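Local coordinates for CofB (Escherichia coli, PDB 5AX6), which serves as a minor pilin of the CFA/III type IVb pilus of enterotoxigenic bacteria, forming a homotrimer that probably acts in pilus assembly, at residues A457-F462 / L473-L478; C295-E300 / K313-N318; A19-F24 / D106-E111; V182-S187 / K217-G222. All blocks are in the same frame, centred on the assembly; numbering follows the deposited sequence.

In the fold
The four contacts are strung along an elongated chain and none touches another. Contacts 3 and 4 both belong to the pilin domain, their centres 28 Å apart: contact 3 sets a loop against the N-terminal helix, contact 4 pairs two neighbouring strands of the pilin sheet. Contact 2, in the beta-repeat domain, lies 40 Å from contact 3 and 51 Å from contact 1, centre to centre. Contact 1, in the C-terminal domain, is 107 Å from contact 4, on the opposite side of the chain's centre. Contacts 1 and 2 both meet other subunits of the trimer, whereas contacts 3 and 4 are built within one chain.

Contact 1 (A457-F462 / L473-L478); sequences ATMGVF and LNPKFL
Met-459 packs its methyl group against Pro-475, Phe-477 and Leu-478, and that group gathers most of the side-chain packing. CG lies anti to the backbone N (chi1 179°), and beyond CB and CG, neither of which comes close to the other segment, the chain runs out to the sulfur. SD comes level with the plane of the Phe-477 ring, 3.9 Å from Phe-477 CE1, a Met-aromatic contact at the ring edge. At the tip, the bend at chi3 turns CE back among the three residues: it lies 3.6 Å from Pro-475 CG, 3.8 Å from Phe-477 CD1 and 3.9 Å from Leu-478 CB. Pro-475 CB rests over one face of the same phenyl ring, so ring and proline pack on each other as well as on the methionine.

At the start of 457-462, Ala-457 is held twice by Asn-474. The backbone N of Asn-474 gives a nearly straight bond to Ala-457 O (2.8 Å), and its side-chain OD1 accepts from Ala-457 N at the same length, with the donor nearly along the C=O axis. This side-chain acceptor takes over where the strand pairing stops, after the antiparallel pair Thr-458 with Leu-473. A type I turn from Pro-475 to Leu-478 then redirects the chain, and Leu-478 CD2 packs on Ala-457 CB at 3.6 Å.

The contact thus occupies the passage from strand 468-473, partner of strand 452-463, to strand 478-487 in another sheet of the C-terminal domain. Strand 438-448 flanks Ala-457 and Met-459, while Ile-408 of strand 398-409 packs on Met-459 and Leu-478.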
loop_
_atom_site.group_PDB
_atom_site.type_symbol
_atom_site.label_atom_id
_atom_site.label_comp_id
_atom_site.label_asym_id
_atom_site.label_seq_id
_atom_site.Cartn_x
_atom_site.Cartn_y
_atom_site.Cartn_z
ATOM N N ALA A 457 -8.726 33.962 37.065
ATOM C CA ALA A 457 -8.425 35.320 36.646
ATOM C C ALA A 457 -8.804 36.336 37.704
ATOM O O ALA A 457 -9.830 36.190 38.377
ATOM C CB ALA A 457 -9.159 35.640 35.336
ATOM N N THR A 458 -7.990 37.376 37.841
ATOM C CA THR A 458 -8.432 38.560 38.574
ATOM C C THR A 458 -8.533 39.721 37.598
ATOM O O THR A 458 -7.784 39.779 36.623
ATOM C CB THR A 458 -7.476 38.931 39.733
ATOM O OG1 THR A 458 -6.164 39.167 39.208
ATOM C CG2 THR A 458 -7.410 37.800 40.745
ATOM N N MET A 459 -9.465 40.633 37.862
ATOM C CA MET A 459 -9.615 41.848 37.074
ATOM C C MET A 459 -9.640 43.051 38.004
ATOM O O MET A 459 -10.323 43.025 39.022
ATOM C CB MET A 459 -10.908 41.817 36.245
ATOM C CG MET A 459 -11.143 43.084 35.399
ATOM S SD MET A 459 -12.783 43.140 34.627
ATOM C CE MET A 459 -12.902 41.434 34.109
ATOM N N GLY A 460 -8.908 44.098 37.644
ATOM C CA GLY A 460 -8.959 45.358 38.363
ATOM C C GLY A 460 -9.880 46.334 37.663
ATOM O O GLY A 460 -9.782 46.532 36.452
ATOM N N VAL A 461 -10.783 46.945 38.429
ATOM C CA VAL A 461 -11.746 47.895 37.888
ATOM C C VAL A 461 -11.896 49.097 38.824
ATOM O O VAL A 461 -11.989 48.931 40.038
ATOM C CB VAL A 461 -13.125 47.226 37.670
ATOM C CG1 VAL A 461 -14.208 48.269 37.375
ATOM C CG2 VAL A 461 -13.046 46.178 36.538
ATOM N N PHE A 462 -11.890 50.297 38.260
ATOM C CA PHE A 462 -12.204 51.491 39.036
ATOM C C PHE A 462 -13.611 51.960 38.720
ATOM O O PHE A 462 -13.953 52.159 37.561
ATOM C CB PHE A 462 -11.211 52.620 38.760
ATOM C CG PHE A 462 -11.536 53.896 39.504
ATOM C CD1 PHE A 462 -11.298 53.994 40.865
ATOM C CD2 PHE A 462 -12.098 54.979 38.845
ATOM C CE1 PHE A 462 -11.605 55.161 41.556
ATOM C CE2 PHE A 462 -12.403 56.149 39.527
ATOM C CZ PHE A 462 -12.159 56.237 40.883
ATOM N N LEU A 473 -12.788 38.417 41.014
ATOM C CA LEU A 473 -12.330 37.045 40.825
ATOM C C LEU A 473 -13.194 36.283 39.820
ATOM O O LEU A 473 -14.410 36.231 39.963
ATOM C CB LEU A 473 -12.337 36.291 42.158
ATOM C CG LEU A 473 -12.000 34.801 42.078
ATOM C CD1 LEU A 473 -10.532 34.609 41.705
ATOM C CD2 LEU A 473 -12.322 34.089 43.392
ATOM N N ASN A 474 -12.562 35.682 38.813
ATOM C CA ASN A 474 -13.255 34.824 37.849
ATOM C C ASN A 474 -14.623 35.330 37.390
ATOM O O ASN A 474 -15.631 34.644 37.566
ATOM C CB ASN A 474 -13.432 33.423 38.434
ATOM C CG ASN A 474 -12.117 32.788 38.835
ATOM O OD1 ASN A 474 -11.073 33.058 38.239
ATOM N ND2 ASN A 474 -12.160 31.941 39.862
ATOM N N PRO A 475 -14.664 36.525 36.797
ATOM C CA PRO A 475 -15.924 37.196 36.457
ATOM C C PRO A 475 -16.580 36.731 35.145
ATOM O O PRO A 475 -15.885 36.433 34.172
ATOM C CB PRO A 475 -15.516 38.665 36.345
ATOM C CG PRO A 475 -14.078 38.646 36.004
ATOM C CD PRO A 475 -13.484 37.355 36.493
ATOM N N LYS A 476 -17.911 36.686 35.130
ATOM C CA LYS A 476 -18.662 36.295 33.935
ATOM C C LYS A 476 -18.507 37.307 32.808
ATOM O O LYS A 476 -18.893 37.031 31.663
ATOM C CB LYS A 476 -20.151 36.132 34.254
ATOM C CG LYS A 476 -20.775 37.419 34.794
ATOM C CD LYS A 476 -22.283 37.317 34.896
ATOM C CE LYS A 476 -22.867 38.628 35.428
ATOM N NZ LYS A 476 -24.313 38.518 35.749
ATOM N N PHE A 477 -17.973 38.484 33.125
ATOM C CA PHE A 477 -17.742 39.483 32.086
ATOM C C PHE A 477 -16.275 39.514 31.647
ATOM O O PHE A 477 -15.749 40.546 31.211
ATOM C CB PHE A 477 -18.215 40.879 32.534
ATOM C CG PHE A 477 -17.908 41.217 33.970
ATOM C CD1 PHE A 477 -16.676 41.751 34.325
ATOM C CD2 PHE A 477 -18.874 41.045 34.963
ATOM C CE1 PHE A 477 -16.400 42.090 35.655
ATOM C CE2 PHE A 477 -18.602 41.378 36.294
ATOM C CZ PHE A 477 -17.368 41.902 36.632
ATOM N N LEU A 478 -15.638 38.350 31.749
ATOM C CA LEU A 478 -14.336 38.088 31.143
ATOM C C LEU A 478 -14.453 36.734 30.475
ATOM O O LEU A 478 -14.830 35.753 31.121
ATOM C CB LEU A 478 -13.202 38.083 32.180
ATOM C CG LEU A 478 -11.831 37.640 31.663
ATOM C CD1 LEU A 478 -11.333 38.602 30.592
ATOM C CD2 LEU A 478 -10.784 37.517 32.797
#

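Contact 2 (C295-E300 / K313-N318)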
loop_
_atom_site.group_PDB
_atom_site.type_symbol
_atom_site.label_atom_id
_atom_site.label_comp_id
_atom_site.label_asym_id
_atom_site.label_seq_id
_atom_site.Cartn_x
_atom_site.Cartn_y
_atom_site.Cartn_z
ATOM N N CYS A 295 -7.687 8.022 -2.839
ATOM C CA CYS A 295 -6.314 7.699 -3.208
ATOM C C CYS A 295 -5.310 8.548 -2.465
ATOM O O CYS A 295 -5.514 9.752 -2.300
ATOM C CB CYS A 295 -6.100 7.881 -4.712
ATOM S SG CYS A 295 -7.144 6.802 -5.728
ATOM N N LEU A 296 -4.225 7.913 -2.025
ATOM C CA LEU A 296 -3.034 8.630 -1.567
ATOM C C LEU A 296 -2.074 8.691 -2.735
ATOM O O LEU A 296 -1.493 7.676 -3.114
ATOM C CB LEU A 296 -2.357 7.933 -0.381
ATOM C CG LEU A 296 -2.734 8.267 1.051
ATOM C CD1 LEU A 296 -1.850 7.468 2.030
ATOM C CD2 LEU A 296 -2.621 9.773 1.278
ATOM N N THR A 297 -1.899 9.884 -3.284
ATOM C CA THR A 297 -1.219 10.060 -4.556
ATOM C C THR A 297 -0.009 10.963 -4.426
ATOM O O THR A 297 -0.061 11.972 -3.725
ATOM C CB THR A 297 -2.177 10.663 -5.582
ATOM O OG1 THR A 297 -3.336 9.828 -5.675
ATOM C CG2 THR A 297 -1.515 10.798 -6.946
ATOM N N GLN A 298 1.078 10.614 -5.108
ATOM C CA GLN A 298 2.264 11.453 -5.076
ATOM C C GLN A 298 2.200 12.476 -6.198
ATOM O O GLN A 298 1.977 12.118 -7.356
ATOM C CB GLN A 298 3.541 10.627 -5.206
ATOM C CG GLN A 298 4.799 11.457 -4.928
ATOM C CD GLN A 298 6.066 10.655 -5.146
ATOM O OE1 GLN A 298 6.044 9.635 -5.833
ATOM N NE2 GLN A 298 7.176 11.109 -4.562
ATOM N N ILE A 299 2.383 13.745 -5.853
ATOM C CA ILE A 299 2.308 14.818 -6.842
ATOM C C ILE A 299 3.537 15.732 -6.746
ATOM O O ILE A 299 4.255 15.740 -5.744
ATOM C CB ILE A 299 1.022 15.662 -6.681
ATOM C CG1 ILE A 299 0.980 16.313 -5.297
ATOM C CG2 ILE A 299 -0.227 14.809 -6.946
ATOM C CD1 ILE A 299 -0.207 17.229 -5.081
ATOM N N GLU A 300 3.786 16.492 -7.804
ATOM C CA GLU A 300 4.930 17.385 -7.830
ATOM C C GLU A 300 4.665 18.596 -6.954
ATOM O O GLU A 300 3.527 19.043 -6.833
ATOM C CB GLU A 300 5.225 17.835 -9.264
ATOM C CG GLU A 300 5.778 16.749 -10.151
ATOM C CD GLU A 300 7.276 16.533 -9.967
ATOM O OE1 GLU A 300 7.871 17.091 -9.011
ATOM O OE2 GLU A 300 7.862 15.801 -10.794
ATOM N N LYS A 313 -0.887 13.483 -1.632
ATOM C CA LYS A 313 -2.207 14.118 -1.570
ATOM C C LYS A 313 -3.286 13.051 -1.407
ATOM O O LYS A 313 -3.360 12.101 -2.193
ATOM C CB LYS A 313 -2.459 14.960 -2.832
ATOM C CG LYS A 313 -3.818 15.656 -2.853
ATOM C CD LYS A 313 -3.957 16.526 -4.100
ATOM C CE LYS A 313 -5.326 17.207 -4.142
ATOM N NZ LYS A 313 -5.482 18.011 -5.381
ATOM N N LEU A 314 -4.116 13.197 -0.375
ATOM C CA LEU A 314 -5.246 12.300 -0.183
ATOM C C LEU A 314 -6.446 12.911 -0.899
ATOM O O LEU A 314 -6.908 13.990 -0.521
ATOM C CB LEU A 314 -5.540 12.098 1.309
ATOM C CG LEU A 314 -6.708 11.171 1.657
ATOM C CD1 LEU A 314 -6.461 9.748 1.183
ATOM C CD2 LEU A 314 -6.964 11.185 3.165
ATOM N N LYS A 315 -6.946 12.237 -1.931
ATOM C CA LYS A 315 -7.953 12.839 -2.797
ATOM C C LYS A 315 -9.018 11.873 -3.287
ATOM O O LYS A 315 -8.811 10.649 -3.306
ATOM C CB LYS A 315 -7.270 13.474 -4.012
ATOM C CG LYS A 315 -6.562 12.466 -4.914
ATOM C CD LYS A 315 -5.891 13.154 -6.105
ATOM C CE LYS A 315 -5.475 12.139 -7.164
ATOM N NZ LYS A 315 -6.639 11.306 -7.637
ATOM N N ASP A 316 -10.156 12.429 -3.699
ATOM C CA ASP A 316 -11.171 11.636 -4.393
ATOM C C ASP A 316 -10.941 11.684 -5.906
ATOM O O ASP A 316 -9.978 12.301 -6.378
ATOM C CB ASP A 316 -12.593 12.109 -4.042
ATOM C CG ASP A 316 -12.875 13.551 -4.464
ATOM O OD1 ASP A 316 -12.204 14.087 -5.373
ATOM O OD2 ASP A 316 -13.798 14.157 -3.882
ATOM N N ASP A 317 -11.809 11.038 -6.680
ATOM C CA ASP A 317 -11.584 10.950 -8.122
ATOM C C ASP A 317 -11.811 12.296 -8.834
ATOM O O ASP A 317 -11.419 12.455 -9.988
ATOM C CB ASP A 317 -12.472 9.868 -8.755
ATOM C CG ASP A 317 -11.902 8.453 -8.604
ATOM O OD1 ASP A 317 -10.779 8.281 -8.074
ATOM O OD2 ASP A 317 -12.587 7.499 -9.041
ATOM N N ASN A 318 -12.434 13.263 -8.160
ATOM C CA ASN A 318 -12.526 14.613 -8.718
ATOM C C ASN A 318 -11.308 15.470 -8.399
ATOM O O ASN A 318 -11.229 16.631 -8.811
ATOM C CB ASN A 318 -13.788 15.308 -8.218
ATOM C CG ASN A 318 -15.052 14.709 -8.800
ATOM O OD1 ASN A 318 -15.065 14.250 -9.943
ATOM N ND2 ASN A 318 -16.123 14.710 -8.016
HETATM O O HOH W 1 -4.639 9.157 -7.769
#
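Strands 295-300 and 313-315 run antiparallel, their short axes 4.7 Å apart at closest approach and at 139° to each other. Cys-295 and Lys-315 form one hydrogen-bonded pair, with both N-to-O bonds at 2.9 Å. Thr-297 and Lys-313 form the next, where Lys-313 N reaches Thr-297 O at 2.7 Å. Between them sits the non-hydrogen-bonded pair Leu-296 with Leu-314, whose CA atoms add CH...O contacts to Lys-313 O and Cys-295 O.

The side chains of the two leucines share one face of the sheet. Leu-296 CD2 lies against CB and CD1 of Leu-314, the nearer at 3.7 Å, the two side chains crossing at a slant. This face also packs against other subunits: Leu-296 meets Leu-296 of the second subunit and Met-324 of the third.

Strands 294-302 and 308-315 form a beta hairpin of the beta-repeat domain; strand 282-285, on the far side of strand 294-302, makes it a three-stranded antiparallel sheet, and the Cys-284 to Cys-295 disulfide joins those two neighbouring strands. Lys-313 also pairs in parallel with a strand of the third subunit, carrying the sheet across the interface.

The opposite face holds Cys-295, Thr-297, Lys-313 and Lys-315. The chain of Lys-315 bends at chi4 (56°), which places NZ within 2.9 Å of a water that accepts from it and lies 2.6 Å from Thr-297 OG1. Its CE passes 3.5 Å from Thr-297 OG1. Lys-313 stays extended; its CB and CD both touch Ile-299 CD1, and NZ bonds to Gly-319 O.

Contact 3 (A19-F24 / D106-E111)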
loop_
_atom_site.group_PDB
_atom_site.type_symbol
_atom_site.label_atom_id
_atom_site.label_comp_id
_atom_site.label_asym_id
_atom_site.label_seq_id
_atom_site.Cartn_x
_atom_site.Cartn_y
_atom_site.Cartn_z
ATOM N N ALA A 19 23.577 -18.124 -13.401
ATOM C CA ALA A 19 22.249 -17.564 -13.153
ATOM C C ALA A 19 21.773 -16.723 -14.332
ATOM O O ALA A 19 20.588 -16.732 -14.683
ATOM C CB ALA A 19 22.245 -16.716 -11.872
ATOM N N GLY A 20 22.694 -15.980 -14.934
ATOM C CA GLY A 20 22.348 -15.146 -16.073
ATOM C C GLY A 20 21.949 -15.943 -17.299
ATOM O O GLY A 20 20.967 -15.612 -17.975
ATOM N N ILE A 21 22.697 -17.006 -17.593
ATOM C CA ILE A 21 22.364 -17.842 -18.732
ATOM C C ILE A 21 20.994 -18.496 -18.476
ATOM O O ILE A 21 20.146 -18.557 -19.349
ATOM C CB ILE A 21 23.428 -18.931 -18.982
ATOM C CG1 ILE A 21 24.764 -18.311 -19.421
ATOM C CG2 ILE A 21 22.943 -19.910 -20.022
ATOM C CD1 ILE A 21 24.695 -17.650 -20.785
ATOM N N VAL A 22 20.781 -18.966 -17.259
ATOM C CA VAL A 22 19.499 -19.596 -16.927
ATOM C C VAL A 22 18.342 -18.601 -17.023
ATOM O O VAL A 22 17.254 -18.946 -17.502
ATOM C CB VAL A 22 19.569 -20.221 -15.532
ATOM C CG1 VAL A 22 18.183 -20.656 -15.053
ATOM C CG2 VAL A 22 20.556 -21.414 -15.561
ATOM N N ASP A 23 18.591 -17.356 -16.614
ATOM C CA ASP A 23 17.575 -16.308 -16.716
ATOM C C ASP A 23 17.153 -16.112 -18.162
ATOM O O ASP A 23 15.974 -15.937 -18.459
ATOM C CB ASP A 23 18.091 -14.970 -16.150
ATOM C CG ASP A 23 18.027 -14.889 -14.629
ATOM O OD1 ASP A 23 17.367 -15.727 -13.976
ATOM O OD2 ASP A 23 18.651 -13.957 -14.080
ATOM N N PHE A 24 18.129 -16.157 -19.067
ATOM C CA PHE A 24 17.880 -15.985 -20.494
ATOM C C PHE A 24 17.048 -17.141 -21.048
ATOM O O PHE A 24 16.063 -16.935 -21.780
ATOM C CB PHE A 24 19.212 -15.873 -21.239
ATOM C CG PHE A 24 19.079 -15.657 -22.729
ATOM C CD1 PHE A 24 18.594 -14.460 -23.232
ATOM C CD2 PHE A 24 19.467 -16.649 -23.620
ATOM C CE1 PHE A 24 18.474 -14.258 -24.610
ATOM C CE2 PHE A 24 19.370 -16.449 -24.991
ATOM C CZ PHE A 24 18.876 -15.257 -25.485
ATOM N N ASP A 106 21.421 -6.648 -19.358
ATOM C CA ASP A 106 22.477 -7.656 -19.482
ATOM C C ASP A 106 22.156 -8.905 -18.669
ATOM O O ASP A 106 22.006 -8.840 -17.454
ATOM C CB ASP A 106 23.823 -7.093 -19.027
ATOM C CG ASP A 106 24.269 -5.915 -19.864
ATOM O OD1 ASP A 106 24.469 -6.101 -21.081
ATOM O OD2 ASP A 106 24.412 -4.811 -19.305
ATOM N N TYR A 107 22.059 -10.048 -19.331
ATOM C CA TYR A 107 21.911 -11.302 -18.595
ATOM C C TYR A 107 23.229 -11.659 -17.938
ATOM O O TYR A 107 23.281 -12.045 -16.770
ATOM C CB TYR A 107 21.452 -12.415 -19.531
ATOM C CG TYR A 107 20.082 -12.153 -20.091
ATOM C CD1 TYR A 107 18.931 -12.546 -19.398
ATOM C CD2 TYR A 107 19.930 -11.498 -21.300
ATOM C CE1 TYR A 107 17.663 -12.296 -19.914
ATOM C CE2 TYR A 107 18.672 -11.238 -21.822
ATOM C CZ TYR A 107 17.546 -11.635 -21.127
ATOM O OH TYR A 107 16.312 -11.369 -21.665
ATOM N N ILE A 108 24.299 -11.538 -18.720
ATOM C CA ILE A 108 25.653 -11.671 -18.214
ATOM C C ILE A 108 26.448 -10.473 -18.730
ATOM O O ILE A 108 26.060 -9.854 -19.717
ATOM C CB ILE A 108 26.320 -12.984 -18.667
ATOM C CG1 ILE A 108 26.404 -13.035 -20.195
ATOM C CG2 ILE A 108 25.534 -14.193 -18.131
ATOM C CD1 ILE A 108 27.058 -14.318 -20.749
ATOM N N PRO A 109 27.556 -10.148 -18.061
ATOM C CA PRO A 109 28.351 -8.980 -18.469
ATOM C C PRO A 109 28.936 -9.117 -19.875
ATOM O O PRO A 109 29.246 -10.226 -20.310
ATOM C CB PRO A 109 29.470 -8.923 -17.415
ATOM C CG PRO A 109 29.399 -10.217 -16.653
ATOM C CD PRO A 109 27.984 -10.700 -16.766
ATOM N N CYS A 110 29.092 -7.998 -20.575
ATOM C CA CYS A 110 29.755 -7.997 -21.868
ATOM C C CYS A 110 31.098 -8.693 -21.792
ATOM O O CYS A 110 31.436 -9.546 -22.617
ATOM C CB CYS A 110 29.950 -6.558 -22.356
ATOM S SG CYS A 110 28.380 -5.733 -22.685
ATOM N N GLU A 111 31.864 -8.317 -20.781
ATOM C CA GLU A 111 33.182 -8.882 -20.581
ATOM C C GLU A 111 33.079 -10.010 -19.570
ATOM O O GLU A 111 32.506 -9.825 -18.499
ATOM C CB GLU A 111 34.138 -7.785 -20.101
ATOM C CG GLU A 111 35.556 -8.228 -19.861
ATOM C CD GLU A 111 36.448 -7.051 -19.486
ATOM O OE1 GLU A 111 35.981 -5.891 -19.589
ATOM O OE2 GLU A 111 37.607 -7.296 -19.097
#
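Tyr-107 and Ile-108 pack on Gly-20, Ile-21 and Phe-24 in an apolar contact between a loop and the C-terminal part of helix 4-25, the N-terminal helix of the pilin domain. In pilins such a helix lies against an antiparallel sheet, and here Ile-21 also touches Phe-144 of strand 139-148. No hydrogen bond links the two segments. The Cys-92 to Cys-110 disulfide closes the long connection between strands 75-76 and 121-130 on itself.

Gly-20 allows the close approach. Its CA lies 3.3 Å from Tyr-107 O, a CH...O contact, and 3.9 Å from Ile-108 CG2; a CB on this residue would run into both. Farther along the loop, Ile-108 CD1 meets Ile-21 CD1.

The rings of Phe-24 and Tyr-107 make a T-shaped (edge-to-face) pair, with centroids 5.0 Å apart and planes at 72°. Phe-24 supplies the edge, and its CB sits over the tyrosine face, 4.0 Å from the ring centroid in a CH-pi contact. Asp-23 CB comes instead to the tyrosine's edge at CD1. Beyond the ring, the hydroxyl of Tyr-107 is hydrogen-bonded to Glu-27 OE1, just past the helix. An alanine in place of Tyr-107 would probably leave the Phe-24 edge without the face it meets, open a gap beside the helix and deprive Glu-27 of its hydroxyl partner. Above the tyrosine plane and toward its rim, Phe-24 CD1 stands 3.5 Å from Tyr-107 CE2.

Contact 4 (V182-S187 / K217-G222)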
loop_
_atom_site.group_PDB
_atom_site.type_symbol
_atom_site.label_atom_id
_atom_site.label_comp_id
_atom_site.label_asym_id
_atom_site.label_seq_id
_atom_site.Cartn_x
_atom_site.Cartn_y
_atom_site.Cartn_z
ATOM N N VAL A 182 30.192 -35.927 -11.322
ATOM C CA VAL A 182 31.598 -35.912 -11.692
ATOM C C VAL A 182 31.719 -36.326 -13.156
ATOM O O VAL A 182 31.117 -37.324 -13.580
ATOM C CB VAL A 182 32.428 -36.857 -10.801
ATOM C CG1 VAL A 182 33.861 -36.932 -11.293
ATOM C CG2 VAL A 182 32.375 -36.397 -9.355
ATOM N N VAL A 183 32.473 -35.560 -13.937
ATOM C CA VAL A 183 32.698 -35.927 -15.324
ATOM C C VAL A 183 34.190 -36.020 -15.607
ATOM O O VAL A 183 35.006 -35.524 -14.837
ATOM C CB VAL A 183 32.014 -34.933 -16.294
ATOM C CG1 VAL A 183 30.492 -35.009 -16.115
ATOM C CG2 VAL A 183 32.518 -33.500 -16.076
ATOM N N GLU A 184 34.537 -36.681 -16.702
ATOM C CA GLU A 184 35.928 -36.907 -17.029
ATOM C C GLU A 184 36.136 -36.897 -18.530
ATOM O O GLU A 184 35.210 -37.141 -19.312
ATOM C CB GLU A 184 36.410 -38.244 -16.441
ATOM C CG GLU A 184 35.672 -39.445 -17.011
ATOM C CD GLU A 184 36.092 -40.773 -16.389
ATOM O OE1 GLU A 184 35.770 -41.023 -15.205
ATOM O OE2 GLU A 184 36.741 -41.573 -17.097
ATOM N N ARG A 185 37.364 -36.611 -18.933
ATOM C CA ARG A 185 37.742 -36.791 -20.319
ATOM C C ARG A 185 39.186 -37.258 -20.362
ATOM O O ARG A 185 39.947 -37.042 -19.413
ATOM C CB ARG A 185 37.553 -35.509 -21.123
ATOM C CG ARG A 185 38.332 -34.331 -20.609
ATOM C CD ARG A 185 37.956 -33.078 -21.370
ATOM N NE ARG A 185 38.647 -31.899 -20.866
ATOM C CZ ARG A 185 38.463 -30.670 -21.329
ATOM N NH1 ARG A 185 37.593 -30.448 -22.311
ATOM N NH2 ARG A 185 39.139 -29.659 -20.802
ATOM N N ASN A 186 39.545 -37.915 -21.458
ATOM C CA ASN A 186 40.869 -38.503 -21.588
ATOM C C ASN A 186 41.883 -37.455 -22.006
ATOM O O ASN A 186 43.069 -37.583 -21.726
ATOM C CB ASN A 186 40.837 -39.663 -22.591
ATOM C CG ASN A 186 39.971 -40.816 -22.112
ATOM O OD1 ASN A 186 39.861 -41.056 -20.908
ATOM N ND2 ASN A 186 39.337 -41.528 -23.051
ATOM N N SER A 187 41.401 -36.413 -22.673
ATOM C CA SER A 187 42.258 -35.347 -23.163
ATOM C C SER A 187 41.670 -33.975 -22.820
ATOM O O SER A 187 41.230 -33.748 -21.694
ATOM C CB SER A 187 42.464 -35.485 -24.675
ATOM O OG SER A 187 43.457 -34.587 -25.144
ATOM N N LYS A 217 43.643 -41.658 -11.783
ATOM C CA LYS A 217 44.321 -40.366 -11.735
ATOM C C LYS A 217 44.840 -39.910 -13.101
ATOM O O LYS A 217 45.324 -38.789 -13.232
ATOM C CB LYS A 217 45.484 -40.414 -10.740
ATOM C CG LYS A 217 45.761 -39.087 -10.045
ATOM C CD LYS A 217 47.130 -39.087 -9.375
ATOM C CE LYS A 217 48.159 -38.321 -10.203
ATOM N NZ LYS A 217 47.968 -36.840 -10.118
ATOM N N THR A 218 44.744 -40.765 -14.116
ATOM C CA THR A 218 45.172 -40.372 -15.462
ATOM C C THR A 218 44.180 -39.424 -16.142
ATOM O O THR A 218 44.544 -38.696 -17.068
ATOM C CB THR A 218 45.371 -41.586 -16.393
ATOM O OG1 THR A 218 44.796 -42.755 -15.801
ATOM C CG2 THR A 218 46.846 -41.829 -16.656
ATOM N N LYS A 219 42.928 -39.440 -15.695
ATOM C CA LYS A 219 41.890 -38.649 -16.350
ATOM C C LYS A 219 41.980 -37.172 -15.986
ATOM O O LYS A 219 42.614 -36.808 -14.996
ATOM C CB LYS A 219 40.506 -39.182 -15.984
ATOM C CG LYS A 219 40.335 -40.674 -16.195
ATOM C CD LYS A 219 40.633 -41.076 -17.627
ATOM C CE LYS A 219 40.505 -42.579 -17.807
ATOM N NZ LYS A 219 40.744 -43.002 -19.213
ATOM N N ASN A 220 41.360 -36.324 -16.807
ATOM C CA ASN A 220 41.061 -34.950 -16.418
ATOM C C ASN A 220 39.611 -34.898 -15.955
ATOM O O ASN A 220 38.719 -35.409 -16.638
ATOM C CB ASN A 220 41.296 -33.986 -17.573
ATOM C CG ASN A 220 42.664 -34.169 -18.201
ATOM O OD1 ASN A 220 43.661 -34.307 -17.494
ATOM N ND2 ASN A 220 42.716 -34.198 -19.530
ATOM N N TYR A 221 39.380 -34.309 -14.788
ATOM C CA TYR A 221 38.051 -34.324 -14.190
ATOM C C TYR A 221 37.380 -32.960 -14.202
ATOM O O TYR A 221 38.028 -31.924 -14.366
ATOM C CB TYR A 221 38.122 -34.853 -12.762
ATOM C CG TYR A 221 38.422 -36.331 -12.704
ATOM C CD1 TYR A 221 37.406 -37.266 -12.859
ATOM C CD2 TYR A 221 39.722 -36.796 -12.507
ATOM C CE1 TYR A 221 37.668 -38.624 -12.813
ATOM C CE2 TYR A 221 39.996 -38.166 -12.462
ATOM C CZ TYR A 221 38.965 -39.066 -12.611
ATOM O OH TYR A 221 39.218 -40.415 -12.566
ATOM N N GLY A 222 36.065 -32.976 -14.033
ATOM C CA GLY A 222 35.286 -31.757 -13.966
ATOM C C GLY A 222 34.006 -32.040 -13.217
ATOM O O GLY A 222 33.784 -33.159 -12.758
HETATM O O HOH W 2 37.757 -42.152 -13.832
#
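Val-182 opens the contact by laying CG1 against Tyr-221 CD1 at 3.9 Å, where strands 179-185 and 220-227 pair antiparallel inside the pilin-domain sheet. Val-183 and Gly-222 form a hydrogen-bonded pair; the valine's CG2 lies 3.5 Å from Gly-222 C, over a residue with no side chain. Glu-184 stands beside Tyr-221, both pointing the same way, with carboxylate and ring planes 79° apart. A water donates to both Glu-184 OE1 and Tyr-221 OH, while Thr-196 and Arg-194 hold the carboxylate from strand 194-198 and Asp-216 O bonds the phenol.

Arg-185 pairs with Asn-220 through two backbone bonds and sends its guanidinium to Asp-124. At Asn-186 the strand has ended, and OD1 receives Lys-219 NZ at 2.7 Å, from above the carbonyl plane. Lys-219 bends at chi2 (-57°), turning CD to within 3.4 Å of Asn-186 OD1, and passes Glu-184 OE2 with its CG. A methionine in place of Lys-219 has no ammonium, and would probably leave Asn-186 OD1 with Arg-194 alone and Glu-184 with less positive charge nearby. Last, Ser-187 O accepts from Asn-220 ND2 at 2.7 Å; the oxygen lies close to the Asn-220 amide plane, while ND2 sits above the Ser-187 carbonyl plane.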